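Local coordinates for protein PT26-6P (Thermococcus sp., PDB 2WB7) that is of unknown function but is encoded by a mobile extrachromosomal element of Euryarchaea and carries two immunoglobulin-like domains and a helical domain, at residues A298-S303 / A361-D366; T310-E315 / L351-L356; A228-G233 / W252-N257; P131-Y136 / W156-T161. One frame throughout, in Å; residues are numbered along the deposited sequence.

Contact 1: residues A298-S303 / A361-D366; sequences ANPKIS and AYVERD
Backbone hydrogen bonds tie strand 301-303 to strand 361-364, which run antiparallel with axes 165° apart. Ser-303 and Tyr-362 form a hydrogen-bonded pair. Ser-303 N donates to Tyr-362 O at 3.1 Å, in the carbonyl plane. Tyr-362 N returns a bond to Ser-303 O, but from above the carbonyl plane. Further along, Glu-364 N meets Lys-301 O at 2.9 Å, almost in line with the C=O axis. Between them Ile-302 and Val-363 make a non-hydrogen-bonded pair, and Ile-302 CA-H leans on Tyr-362 O.

The charged contact lies on the face of Lys-301 and Glu-364. The two chains cross obliquely. Lys-301 has CG in the crowded place between N and C (chi1 63°), and its bent chain lays CE 3.2 Å from Glu-364 CB. Its NZ reaches Glu-364 OE1 at 3.3 Å, a salt bridge whose hydrogen bond is weak. Glu-364 OE2 has a second partner in Lys-370 NZ, so the carboxylate is probably shared between two lysines.

The apolar contacts are on the other face. Pro-300 lies alongside Val-363, with CB 3.4 Å from CG1, the branch anti to the backbone N. Ile-302 CG2 touches Ala-361 CB at 4.0 Å. Phe-295 packs on Pro-300, Ile-302 and Val-363. Strands 301-314 and 350-364 are neighbours in the antiparallel sheet of the second immunoglobulin-like domain, with Ile-302 and Val-363 on its buried face and Lys-301, Ser-303, Tyr-362 and Glu-364 opposite.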
loop_
_atom_site.group_PDB
_atom_site.type_symbol
_atom_site.label_atom_id
_atom_site.label_comp_id
_atom_site.label_asym_id
_atom_site.label_seq_id
_atom_site.Cartn_x
_atom_site.Cartn_y
_atom_site.Cartn_z
ATOM N N ALA A 298 17.396 -15.478 3.008
ATOM C CA ALA A 298 16.737 -16.284 1.984
ATOM C C ALA A 298 16.725 -15.503 0.671
ATOM O O ALA A 298 16.905 -14.265 0.659
ATOM C CB ALA A 298 15.313 -16.653 2.407
ATOM N N ASN A 299 16.487 -16.216 -0.428
ATOM C CA ASN A 299 16.409 -15.572 -1.727
ATOM C C ASN A 299 15.472 -16.239 -2.729
ATOM O O ASN A 299 15.898 -16.623 -3.814
ATOM C CB ASN A 299 17.798 -15.471 -2.327
ATOM C CG ASN A 299 17.809 -14.634 -3.581
ATOM O OD1 ASN A 299 17.113 -13.616 -3.664
ATOM N ND2 ASN A 299 18.584 -15.063 -4.579
ATOM N N PRO A 300 14.185 -16.343 -2.380
ATOM C CA PRO A 300 13.228 -17.060 -3.209
ATOM C C PRO A 300 12.971 -16.303 -4.505
ATOM O O PRO A 300 13.058 -15.078 -4.520
ATOM C CB PRO A 300 11.956 -17.055 -2.358
ATOM C CG PRO A 300 12.289 -16.270 -1.117
ATOM C CD PRO A 300 13.514 -15.514 -1.370
ATOM N N LYS A 301 12.663 -17.020 -5.582
ATOM C CA LYS A 301 12.179 -16.381 -6.801
ATOM C C LYS A 301 10.735 -15.983 -6.533
ATOM O O LYS A 301 10.064 -16.589 -5.706
ATOM C CB LYS A 301 12.210 -17.356 -7.981
ATOM C CG LYS A 301 11.274 -18.545 -7.741
ATOM C CD LYS A 301 10.807 -19.296 -9.015
ATOM C CE LYS A 301 9.364 -19.861 -8.820
ATOM N NZ LYS A 301 9.120 -21.150 -9.553
ATOM N N ILE A 302 10.253 -14.969 -7.234
ATOM C CA ILE A 302 8.842 -14.573 -7.153
ATOM C C ILE A 302 8.277 -14.446 -8.577
ATOM O O ILE A 302 8.947 -13.879 -9.429
ATOM C CB ILE A 302 8.733 -13.216 -6.454
ATOM C CG1 ILE A 302 9.478 -13.254 -5.116
ATOM C CG2 ILE A 302 7.283 -12.806 -6.282
ATOM C CD1 ILE A 302 9.493 -11.913 -4.412
ATOM N N SER A 303 7.065 -14.940 -8.844
ATOM C CA SER A 303 6.530 -14.843 -10.211
ATOM C C SER A 303 5.017 -14.781 -10.410
ATOM O O SER A 303 4.294 -15.546 -9.785
ATOM C CB SER A 303 7.059 -16.013 -11.017
ATOM O OG SER A 303 7.237 -17.106 -10.157
ATOM N N ALA A 361 1.109 -13.551 -6.971
ATOM C CA ALA A 361 2.354 -14.238 -7.329
ATOM C C ALA A 361 2.715 -15.358 -6.352
ATOM O O ALA A 361 2.022 -15.581 -5.361
ATOM C CB ALA A 361 3.501 -13.244 -7.484
ATOM N N TYR A 362 3.793 -16.070 -6.660
ATOM C CA TYR A 362 4.289 -17.132 -5.809
ATOM C C TYR A 362 5.701 -16.830 -5.370
ATOM O O TYR A 362 6.554 -16.451 -6.175
ATOM C CB TYR A 362 4.293 -18.457 -6.557
ATOM C CG TYR A 362 2.914 -18.965 -6.892
ATOM C CD1 TYR A 362 2.197 -19.717 -5.980
ATOM C CD2 TYR A 362 2.327 -18.694 -8.127
ATOM C CE1 TYR A 362 0.928 -20.186 -6.279
ATOM C CE2 TYR A 362 1.058 -19.158 -8.427
ATOM C CZ TYR A 362 0.369 -19.904 -7.499
ATOM O OH TYR A 362 -0.888 -20.365 -7.788
ATOM N N VAL A 363 5.938 -16.975 -4.080
ATOM C CA VAL A 363 7.284 -16.993 -3.563
ATOM C C VAL A 363 7.687 -18.453 -3.545
ATOM O O VAL A 363 7.038 -19.265 -2.876
ATOM C CB VAL A 363 7.303 -16.466 -2.138
ATOM C CG1 VAL A 363 8.687 -16.613 -1.541
ATOM C CG2 VAL A 363 6.820 -15.014 -2.116
ATOM N N GLU A 364 8.726 -18.803 -4.300
ATOM C CA GLU A 364 9.192 -20.188 -4.315
ATOM C C GLU A 364 10.330 -20.415 -3.336
ATOM O O GLU A 364 11.463 -19.970 -3.553
ATOM C CB GLU A 364 9.625 -20.652 -5.701
ATOM C CG GLU A 364 9.541 -22.164 -5.777
ATOM C CD GLU A 364 10.707 -22.835 -6.499
ATOM O OE1 GLU A 364 11.346 -22.217 -7.389
ATOM O OE2 GLU A 364 10.961 -24.018 -6.171
ATOM N N ARG A 365 10.007 -21.115 -2.256
ATOM C CA ARG A 365 10.944 -21.424 -1.195
ATOM C C ARG A 365 11.979 -22.442 -1.667
ATOM O O ARG A 365 11.695 -23.290 -2.518
ATOM C CB ARG A 365 10.167 -21.988 -0.018
ATOM C CG ARG A 365 10.782 -21.743 1.308
ATOM C CD ARG A 365 9.722 -21.905 2.373
ATOM N NE ARG A 365 9.058 -23.195 2.249
ATOM C CZ ARG A 365 8.230 -23.701 3.160
ATOM N NH1 ARG A 365 7.946 -23.020 4.258
ATOM N NH2 ARG A 365 7.683 -24.887 2.972
ATOM N N ASP A 366 13.184 -22.360 -1.113
ATOM C CA ASP A 366 14.283 -23.227 -1.551
ATOM C C ASP A 366 13.906 -24.709 -1.545
ATOM O O ASP A 366 14.471 -25.477 -2.300
ATOM C CB ASP A 366 15.532 -23.003 -0.699
ATOM C CG ASP A 366 15.259 -23.187 0.786
ATOM O OD1 ASP A 366 14.067 -23.357 1.160
ATOM O OD2 ASP A 366 16.234 -23.162 1.578
#

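Contact 2: residues T310-E315 / L351-L356; sequences TLRVIE and LDYHAL
One face of the Tyr-353 ring carries Arg-312, whose CA sits 3.6 Å above the ring plane, offset toward the rim, in a CH-pi contact. Arg-312 CB also lies over this face. The guanidinium stands nearly upright to the ring, the planes 83° apart. Tyr-353 OH is at its edge, in plane, and takes a bond from Arg-312 NH1 at 2.7 Å. The Arg-312 chain starts extended, then bends at chi3 (39°), which turns NH1 back to the hydroxyl. Tyr-353 OH is also bonded to Thr-345 O. On the other side of the sheet, the His-354 ring has Asp-352 OD2 at its edge, while Val-313 CG2 touches His-354 CD2 at 3.5 Å. Both ring nitrogens are held, ND1 by Glu-378 and NE2 by Asp-502, so the nearby carboxylates would probably favour a protonated ring.

The strands are antiparallel, and Leu-351 and Asp-352 both face Val-313 in a classic beta bulge of this immunoglobulin-like domain. Val-313 O takes Leu-351 N at 2.8 Å and, weakly, Asp-352 N. Val-313 N bonds Asp-352 O at 2.7 Å. Leu-311 and His-354 exchange two bonds. Leu-351 CD2 lies 4.0 Å from Val-313 CG1, the two side chains pointing the same way.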
loop_
_atom_site.group_PDB
_atom_site.type_symbol
_atom_site.label_atom_id
_atom_site.label_comp_id
_atom_site.label_asym_id
_atom_site.label_seq_id
_atom_site.Cartn_x
_atom_site.Cartn_y
_atom_site.Cartn_z
ATOM N N THR A 310 -10.506 -0.180 -13.944
ATOM C CA THR A 310 -11.297 0.892 -13.359
ATOM C C THR A 310 -12.622 0.227 -13.081
ATOM O O THR A 310 -13.029 -0.694 -13.816
ATOM C CB THR A 310 -11.523 2.090 -14.306
ATOM O OG1 THR A 310 -12.078 1.648 -15.551
ATOM C CG2 THR A 310 -10.240 2.806 -14.562
ATOM N N LEU A 311 -13.280 0.663 -12.017
ATOM C CA LEU A 311 -14.564 0.124 -11.660
ATOM C C LEU A 311 -15.595 1.249 -11.672
ATOM O O LEU A 311 -15.450 2.262 -10.958
ATOM C CB LEU A 311 -14.489 -0.519 -10.286
ATOM C CG LEU A 311 -13.517 -1.693 -10.151
ATOM C CD1 LEU A 311 -13.457 -2.193 -8.718
ATOM C CD2 LEU A 311 -13.923 -2.818 -11.071
ATOM N N ARG A 312 -16.630 1.093 -12.494
ATOM C CA ARG A 312 -17.708 2.072 -12.480
ATOM C C ARG A 312 -18.497 1.837 -11.222
ATOM O O ARG A 312 -18.844 0.702 -10.910
ATOM C CB ARG A 312 -18.619 1.926 -13.692
ATOM C CG ARG A 312 -19.800 2.876 -13.680
ATOM C CD ARG A 312 -20.468 2.951 -15.058
ATOM N NE ARG A 312 -20.501 1.636 -15.688
ATOM C CZ ARG A 312 -19.661 1.245 -16.644
ATOM N NH1 ARG A 312 -18.728 2.067 -17.099
ATOM N NH2 ARG A 312 -19.756 0.024 -17.154
ATOM N N VAL A 313 -18.735 2.898 -10.472
ATOM C CA VAL A 313 -19.618 2.816 -9.328
ATOM C C VAL A 313 -20.975 3.342 -9.753
ATOM O O VAL A 313 -21.107 4.487 -10.208
ATOM C CB VAL A 313 -19.102 3.639 -8.136
ATOM C CG1 VAL A 313 -20.121 3.651 -7.038
ATOM C CG2 VAL A 313 -17.813 3.066 -7.628
ATOM N N ILE A 314 -21.985 2.498 -9.608
ATOM C CA ILE A 314 -23.349 2.899 -9.904
ATOM C C ILE A 314 -23.975 3.588 -8.695
ATOM O O ILE A 314 -23.673 3.232 -7.560
ATOM C CB ILE A 314 -24.180 1.688 -10.239
ATOM C CG1 ILE A 314 -23.616 1.020 -11.491
ATOM C CG2 ILE A 314 -25.628 2.097 -10.428
ATOM C CD1 ILE A 314 -23.726 1.891 -12.719
ATOM N N GLU A 315 -24.836 4.576 -8.923
ATOM C CA GLU A 315 -25.579 5.174 -7.809
ATOM C C GLU A 315 -26.236 4.094 -6.957
ATOM O O GLU A 315 -26.897 3.196 -7.480
ATOM C CB GLU A 315 -26.631 6.135 -8.324
ATOM C CG GLU A 315 -26.023 7.408 -8.818
ATOM C CD GLU A 315 -26.963 8.222 -9.689
ATOM O OE1 GLU A 315 -28.145 7.816 -9.863
ATOM O OE2 GLU A 315 -26.501 9.271 -10.203
ATOM N N LEU A 351 -22.192 6.977 -10.975
ATOM C CA LEU A 351 -21.787 7.906 -9.918
ATOM C C LEU A 351 -20.345 8.385 -10.095
ATOM O O LEU A 351 -20.071 9.585 -10.118
ATOM C CB LEU A 351 -21.916 7.247 -8.545
ATOM C CG LEU A 351 -21.527 8.159 -7.370
ATOM C CD1 LEU A 351 -22.572 9.241 -7.172
ATOM C CD2 LEU A 351 -21.328 7.392 -6.086
ATOM N N ASP A 352 -19.420 7.431 -10.192
ATOM C CA ASP A 352 -18.018 7.734 -10.395
ATOM C C ASP A 352 -17.285 6.445 -10.717
ATOM O O ASP A 352 -17.914 5.408 -10.897
ATOM C CB ASP A 352 -17.426 8.383 -9.146
ATOM C CG ASP A 352 -17.416 7.445 -7.925
ATOM O OD1 ASP A 352 -17.743 7.910 -6.813
ATOM O OD2 ASP A 352 -17.061 6.252 -8.059
ATOM N N TYR A 353 -15.960 6.515 -10.787
ATOM C CA TYR A 353 -15.137 5.344 -11.023
ATOM C C TYR A 353 -14.009 5.251 -9.987
ATOM O O TYR A 353 -13.541 6.265 -9.470
ATOM C CB TYR A 353 -14.497 5.419 -12.404
ATOM C CG TYR A 353 -15.415 5.201 -13.577
ATOM C CD1 TYR A 353 -16.346 6.160 -13.952
ATOM C CD2 TYR A 353 -15.311 4.056 -14.342
ATOM C CE1 TYR A 353 -17.168 5.960 -15.048
ATOM C CE2 TYR A 353 -16.122 3.849 -15.428
ATOM C CZ TYR A 353 -17.051 4.799 -15.773
ATOM O OH TYR A 353 -17.846 4.572 -16.860
ATOM N N HIS A 354 -13.573 4.023 -9.710
ATOM C CA HIS A 354 -12.411 3.759 -8.877
ATOM C C HIS A 354 -11.373 3.026 -9.719
ATOM O O HIS A 354 -11.715 2.306 -10.670
ATOM C CB HIS A 354 -12.796 2.874 -7.694
ATOM C CG HIS A 354 -13.551 3.584 -6.613
ATOM N ND1 HIS A 354 -13.169 3.540 -5.285
ATOM C CD2 HIS A 354 -14.667 4.349 -6.660
ATOM C CE1 HIS A 354 -14.013 4.255 -4.561
ATOM N NE2 HIS A 354 -14.936 4.751 -5.369
ATOM N N ALA A 355 -10.100 3.209 -9.387
ATOM C CA ALA A 355 -9.040 2.485 -10.068
ATOM C C ALA A 355 -8.504 1.488 -9.064
ATOM O O ALA A 355 -8.397 1.809 -7.878
ATOM C CB ALA A 355 -7.940 3.436 -10.528
ATOM N N LEU A 356 -8.196 0.276 -9.525
ATOM C CA LEU A 356 -7.642 -0.752 -8.654
ATOM C C LEU A 356 -6.626 -1.604 -9.394
ATOM O O LEU A 356 -6.749 -1.844 -10.595
ATOM C CB LEU A 356 -8.750 -1.644 -8.118
ATOM C CG LEU A 356 -8.384 -2.731 -7.113
ATOM C CD1 LEU A 356 -8.196 -2.154 -5.738
ATOM C CD2 LEU A 356 -9.480 -3.770 -7.072
#

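Contact 3: residues A228-G233 / W252-N257; sequences ATIDGG and WVLYQN
Residues 230-233 form a type II beta turn, closed by a hydrogen bond from Gly-233 N to Ile-230 O, and the turn lies beside the strand that begins at Val-253. Gly-232 has a positive phi (84°), where a CB would press on the preceding carbonyl O.

The Gln-256 amide carries the contact. Its chain bends at chi2 (-64°) and brings the amide over the turn. NE2 donates to Ile-230 O at 2.5 Å, with both groups in plane. It also donates to Gly-233 O at 3.2 Å, coming from above that carbonyl plane. Ile-230 O thus accepts from two donors, Gly-233 N and Gln-256 NE2. On the other side of the amide, OE1 receives Ile-230 N at 3.2 Å on a lone pair. A water that accepts from Asn-257 N lies 2.9 Å from Gln-256 OE1 and 2.9 Å from Ala-228 O. These bonds fix the rotation of the amide. A CB on Gly-233 would point toward the Gln-256 amide. An alanine in place of Gln-256 would lose the amide with its three hydrogen bonds to the turn and its water contact, and would probably loosen the turn from the strand.

The apolar part is small. Ile-230 holds CG1 in the crowded position (chi1 56°), and its CD1 meets Leu-254 CB at 3.7 Å, the chains crossing at about a right angle. Ala-27 of helix 21-34 touches both. A side-chain amide bonded to the main chain of a beta turn fastens the loop before strand 253-261 to that inner strand of the second immunoglobulin-like domain.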
loop_
_atom_site.group_PDB
_atom_site.type_symbol
_atom_site.label_atom_id
_atom_site.label_comp_id
_atom_site.label_asym_id
_atom_site.label_seq_id
_atom_site.Cartn_x
_atom_site.Cartn_y
_atom_site.Cartn_z
ATOM N N ALA A 228 2.572 3.432 4.470
ATOM C CA ALA A 228 2.841 3.396 3.039
ATOM C C ALA A 228 2.484 4.683 2.302
ATOM O O ALA A 228 1.687 4.679 1.377
ATOM C CB ALA A 228 2.129 2.222 2.413
ATOM N N THR A 229 3.097 5.783 2.703
ATOM C CA THR A 229 2.873 7.061 2.064
ATOM C C THR A 229 4.100 7.459 1.277
ATOM O O THR A 229 5.206 7.307 1.764
ATOM C CB THR A 229 2.672 8.129 3.128
ATOM O OG1 THR A 229 1.384 7.955 3.722
ATOM C CG2 THR A 229 2.772 9.516 2.525
ATOM N N ILE A 230 3.914 7.967 0.063
ATOM C CA ILE A 230 5.018 8.618 -0.640
ATOM C C ILE A 230 4.923 10.138 -0.473
ATOM O O ILE A 230 3.835 10.703 -0.453
ATOM C CB ILE A 230 5.074 8.247 -2.127
ATOM C CG1 ILE A 230 3.755 8.569 -2.811
ATOM C CG2 ILE A 230 5.393 6.776 -2.297
ATOM C CD1 ILE A 230 3.808 8.372 -4.327
ATOM N N ASP A 231 6.068 10.789 -0.329
ATOM C CA ASP A 231 6.099 12.235 -0.133
ATOM C C ASP A 231 5.614 12.932 -1.391
ATOM O O ASP A 231 6.181 12.742 -2.474
ATOM C CB ASP A 231 7.520 12.719 0.180
ATOM C CG ASP A 231 8.061 12.171 1.496
ATOM O OD1 ASP A 231 7.280 12.059 2.474
ATOM O OD2 ASP A 231 9.275 11.851 1.544
ATOM N N GLY A 232 4.577 13.748 -1.258
ATOM C CA GLY A 232 4.084 14.507 -2.403
ATOM C C GLY A 232 3.126 13.762 -3.319
ATOM O O GLY A 232 2.608 14.350 -4.276
ATOM N N GLY A 233 2.887 12.477 -3.046
ATOM C CA GLY A 233 1.872 11.731 -3.790
ATOM C C GLY A 233 0.536 12.445 -3.696
ATOM O O GLY A 233 0.250 13.078 -2.688
ATOM N N TRP A 252 2.019 13.724 -15.764
ATOM C CA TRP A 252 1.676 12.744 -14.745
ATOM C C TRP A 252 1.876 13.314 -13.361
ATOM O O TRP A 252 2.568 14.308 -13.184
ATOM C CB TRP A 252 2.572 11.516 -14.875
ATOM C CG TRP A 252 2.640 10.944 -16.247
ATOM C CD1 TRP A 252 3.441 11.360 -17.266
ATOM C CD2 TRP A 252 1.896 9.830 -16.749
ATOM N NE1 TRP A 252 3.240 10.577 -18.372
ATOM C CE2 TRP A 252 2.290 9.635 -18.086
ATOM C CE3 TRP A 252 0.931 8.985 -16.201
ATOM C CZ2 TRP A 252 1.751 8.633 -18.886
ATOM C CZ3 TRP A 252 0.397 7.991 -17.000
ATOM C CH2 TRP A 252 0.812 7.822 -18.322
ATOM N N VAL A 253 1.273 12.660 -12.381
ATOM C CA VAL A 253 1.600 12.870 -10.986
ATOM C C VAL A 253 1.580 11.497 -10.334
ATOM O O VAL A 253 0.857 10.603 -10.788
ATOM C CB VAL A 253 0.552 13.722 -10.302
ATOM C CG1 VAL A 253 0.702 15.191 -10.680
ATOM C CG2 VAL A 253 -0.823 13.199 -10.637
ATOM N N LEU A 254 2.372 11.309 -9.288
ATOM C CA LEU A 254 2.287 10.077 -8.531
ATOM C C LEU A 254 1.060 10.170 -7.656
ATOM O O LEU A 254 0.716 11.244 -7.168
ATOM C CB LEU A 254 3.510 9.915 -7.653
ATOM C CG LEU A 254 4.830 9.657 -8.391
ATOM C CD1 LEU A 254 5.886 9.233 -7.354
ATOM C CD2 LEU A 254 4.662 8.601 -9.498
ATOM N N TYR A 255 0.373 9.059 -7.460
ATOM C CA TYR A 255 -0.778 9.096 -6.564
ATOM C C TYR A 255 -0.446 8.362 -5.274
ATOM O O TYR A 255 0.341 7.415 -5.276
ATOM C CB TYR A 255 -2.029 8.500 -7.242
ATOM C CG TYR A 255 -2.902 9.535 -7.925
ATOM C CD1 TYR A 255 -2.672 9.926 -9.241
ATOM C CD2 TYR A 255 -3.956 10.129 -7.244
ATOM C CE1 TYR A 255 -3.468 10.875 -9.847
ATOM C CE2 TYR A 255 -4.752 11.070 -7.837
ATOM C CZ TYR A 255 -4.511 11.438 -9.128
ATOM O OH TYR A 255 -5.322 12.384 -9.700
ATOM N N GLN A 256 -1.020 8.802 -4.165
ATOM C CA GLN A 256 -1.005 7.948 -2.996
ATOM C C GLN A 256 -1.833 6.714 -3.388
ATOM O O GLN A 256 -2.795 6.821 -4.168
ATOM C CB GLN A 256 -1.611 8.650 -1.776
ATOM C CG GLN A 256 -0.905 9.919 -1.314
ATOM C CD GLN A 256 0.504 9.668 -0.826
ATOM O OE1 GLN A 256 0.833 8.585 -0.333
ATOM N NE2 GLN A 256 1.354 10.679 -0.957
ATOM N N ASN A 257 -1.454 5.545 -2.875
ATOM C CA ASN A 257 -2.242 4.330 -3.060
ATOM C C ASN A 257 -2.687 3.813 -1.703
ATOM O O ASN A 257 -1.966 3.937 -0.728
ATOM C CB ASN A 257 -1.412 3.227 -3.724
ATOM C CG ASN A 257 -1.276 3.397 -5.215
ATOM O OD1 ASN A 257 -0.270 3.898 -5.698
ATOM N ND2 ASN A 257 -2.275 2.967 -5.956
HETATM O O HOH W 1 1.143 5.852 -1.270
#

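Contact 4: residues P131-Y136 / W156-T161; sequences PDPLVY and WNTSTT
Thr-161, Thr-158 and Pro-131 have the most surface buried here. No hydrogen bond crosses between residues 131-136 and 156-161, so the contact is van der Waals packing. The touching parts run in nearly opposite directions, 167° apart.

Thr-161 lies against the Pro-131 ring, the two crossing obliquely. Its methyl CG2, anti to the backbone N, is 3.6 Å from Pro-131 CG. Its hydroxyl OG1 is turned beside the backbone N (chi1 -50°) and sits 3.5 Å from Pro-131 CB. Both branches of the threonine therefore rest on the proline, with Thr-161 CB 3.6 Å from Pro-131 CB between them.

Thr-158 is the first residue to leave helix 149-157, and its OG1 is bonded back to Lys-154 O in that helix. Helices 135-144 and 149-157 make up most of the chain between the two segments, so the contact joins the entry to this helical pair with its exit, inside the first immunoglobulin-like domain. Strand 120-129 precedes the pair and strand 163-178 follows it.

Leu-134 meets Thr-158 tip to tip. Its CG is anti to the carbonyl carbon (chi1 -68°), and CD1 comes within 3.5 Å of Thr-158 OG1 and 3.8 Å of Thr-158 CB. Leu-134 also touches Trp-374 of strand 370-379. An alanine at Leu-134 would remove CG and both methyls and would probably leave Thr-158 without this partner and weaken the packing on Trp-374. The Thr-158 methyl, CG2, instead faces Pro-133, with 4.1 Å to CG. Phe-64 packs on both Pro-133 and Thr-158.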
loop_
_atom_site.group_PDB
_atom_site.type_symbol
_atom_site.label_atom_id
_atom_site.label_comp_id
_atom_site.label_asym_id
_atom_site.label_seq_id
_atom_site.Cartn_x
_atom_site.Cartn_y
_atom_site.Cartn_z
ATOM N N PRO A 131 -2.136 -17.153 8.202
ATOM C CA PRO A 131 -3.376 -17.482 7.492
ATOM C C PRO A 131 -3.856 -16.318 6.600
ATOM O O PRO A 131 -3.758 -15.145 6.990
ATOM C CB PRO A 131 -4.375 -17.741 8.634
ATOM C CG PRO A 131 -3.539 -18.140 9.788
ATOM C CD PRO A 131 -2.289 -17.306 9.660
ATOM N N ASP A 132 -4.374 -16.654 5.420
ATOM C CA ASP A 132 -4.737 -15.660 4.423
ATOM C C ASP A 132 -6.087 -15.977 3.784
ATOM O O ASP A 132 -6.154 -16.717 2.805
ATOM C CB ASP A 132 -3.655 -15.629 3.344
ATOM C CG ASP A 132 -3.741 -14.410 2.451
ATOM O OD1 ASP A 132 -4.788 -13.733 2.431
ATOM O OD2 ASP A 132 -2.746 -14.128 1.770
ATOM N N PRO A 133 -7.161 -15.381 4.315
ATOM C CA PRO A 133 -8.536 -15.601 3.886
ATOM C C PRO A 133 -8.853 -15.105 2.470
ATOM O O PRO A 133 -9.622 -15.759 1.754
ATOM C CB PRO A 133 -9.355 -14.806 4.901
ATOM C CG PRO A 133 -8.411 -14.362 5.957
ATOM C CD PRO A 133 -7.062 -14.341 5.346
ATOM N N LEU A 134 -8.263 -13.981 2.061
ATOM C CA LEU A 134 -8.578 -13.364 0.769
ATOM C C LEU A 134 -7.835 -13.924 -0.469
ATOM O O LEU A 134 -8.283 -13.732 -1.609
ATOM C CB LEU A 134 -8.368 -11.851 0.863
ATOM C CG LEU A 134 -9.379 -11.159 1.764
ATOM C CD1 LEU A 134 -9.342 -9.646 1.584
ATOM C CD2 LEU A 134 -10.772 -11.710 1.465
ATOM N N VAL A 135 -6.715 -14.610 -0.250
ATOM C CA VAL A 135 -5.790 -14.924 -1.348
ATOM C C VAL A 135 -6.438 -15.533 -2.597
ATOM O O VAL A 135 -6.084 -15.161 -3.718
ATOM C CB VAL A 135 -4.594 -15.819 -0.877
ATOM C CG1 VAL A 135 -5.099 -17.128 -0.335
ATOM C CG2 VAL A 135 -3.624 -16.079 -2.018
ATOM N N TYR A 136 -7.371 -16.465 -2.423
ATOM C CA TYR A 136 -7.954 -17.145 -3.585
ATOM C C TYR A 136 -9.041 -16.325 -4.258
ATOM O O TYR A 136 -9.238 -16.405 -5.471
ATOM C CB TYR A 136 -8.504 -18.516 -3.208
ATOM C CG TYR A 136 -7.453 -19.451 -2.672
ATOM C CD1 TYR A 136 -6.223 -19.591 -3.314
ATOM C CD2 TYR A 136 -7.686 -20.203 -1.528
ATOM C CE1 TYR A 136 -5.244 -20.453 -2.821
ATOM C CE2 TYR A 136 -6.722 -21.069 -1.031
ATOM C CZ TYR A 136 -5.501 -21.187 -1.680
ATOM O OH TYR A 136 -4.532 -22.039 -1.182
ATOM N N TRP A 156 -10.501 -4.268 2.005
ATOM C CA TRP A 156 -10.028 -3.253 2.943
ATOM C C TRP A 156 -10.453 -3.514 4.373
ATOM O O TRP A 156 -10.012 -2.806 5.276
ATOM C CB TRP A 156 -10.494 -1.860 2.508
ATOM C CG TRP A 156 -10.301 -1.661 1.059
ATOM C CD1 TRP A 156 -11.268 -1.528 0.103
ATOM C CD2 TRP A 156 -9.048 -1.630 0.372
ATOM N NE1 TRP A 156 -10.689 -1.404 -1.138
ATOM C CE2 TRP A 156 -9.327 -1.462 -0.998
ATOM C CE3 TRP A 156 -7.716 -1.726 0.783
ATOM C CZ2 TRP A 156 -8.325 -1.386 -1.952
ATOM C CZ3 TRP A 156 -6.726 -1.657 -0.167
ATOM C CH2 TRP A 156 -7.034 -1.490 -1.520
ATOM N N ASN A 157 -11.301 -4.515 4.591
ATOM C CA ASN A 157 -11.836 -4.741 5.934
ATOM C C ASN A 157 -11.380 -6.042 6.606
ATOM O O ASN A 157 -11.583 -6.234 7.797
ATOM C CB ASN A 157 -13.354 -4.615 5.939
ATOM C CG ASN A 157 -13.815 -3.238 5.478
ATOM O OD1 ASN A 157 -14.694 -3.117 4.610
ATOM N ND2 ASN A 157 -13.193 -2.186 6.024
ATOM N N THR A 158 -10.759 -6.926 5.840
ATOM C CA THR A 158 -10.280 -8.164 6.400
ATOM C C THR A 158 -9.027 -7.907 7.217
ATOM O O THR A 158 -8.159 -7.135 6.820
ATOM C CB THR A 158 -9.973 -9.169 5.318
ATOM O OG1 THR A 158 -11.155 -9.399 4.544
ATOM C CG2 THR A 158 -9.527 -10.452 5.943
ATOM N N SER A 159 -8.934 -8.557 8.369
ATOM C CA SER A 159 -7.795 -8.373 9.258
ATOM C C SER A 159 -6.835 -9.532 9.173
ATOM O O SER A 159 -7.186 -10.621 8.720
ATOM C CB SER A 159 -8.253 -8.243 10.706
ATOM O OG SER A 159 -9.015 -7.071 10.872
ATOM N N THR A 160 -5.620 -9.284 9.642
ATOM C CA THR A 160 -4.601 -10.314 9.737
ATOM C C THR A 160 -4.933 -11.293 10.869
ATOM O O THR A 160 -5.407 -10.891 11.929
ATOM C CB THR A 160 -3.207 -9.691 9.929
ATOM O OG1 THR A 160 -3.239 -8.745 11.009
ATOM C CG2 THR A 160 -2.780 -8.975 8.658
ATOM N N THR A 161 -4.699 -12.578 10.610
ATOM C CA THR A 161 -5.015 -13.650 11.552
ATOM C C THR A 161 -3.920 -13.843 12.601
ATOM O O THR A 161 -2.744 -13.589 12.329
ATOM C CB THR A 161 -5.175 -14.985 10.819
ATOM O OG1 THR A 161 -6.080 -14.840 9.702
ATOM C CG2 THR A 161 -5.672 -16.057 11.787
#

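Overall arrangement
Contacts 1 and 2 hold the same two strands, 301-314 and 350-364, at places whose centres are 34 Å apart. Contact 2 is buried and lies nested within the chain loop that contact 1 closes. Contacts 1, 3 and 4 are partly buried. Contact 1 has a salt bridge on its more exposed face. Contact 3 reaches the same sheet at strand 253-261, but binds a loop to it through a side-chain amide and a water rather than by strand pairing. Contact 4 belongs to the first immunoglobulin-like domain and has no hydrogen bonds between its segments. It still meets contact 2, where Trp-156 CZ2 packs 3.9 Å from Leu-356 CD1, so the two domains touch there.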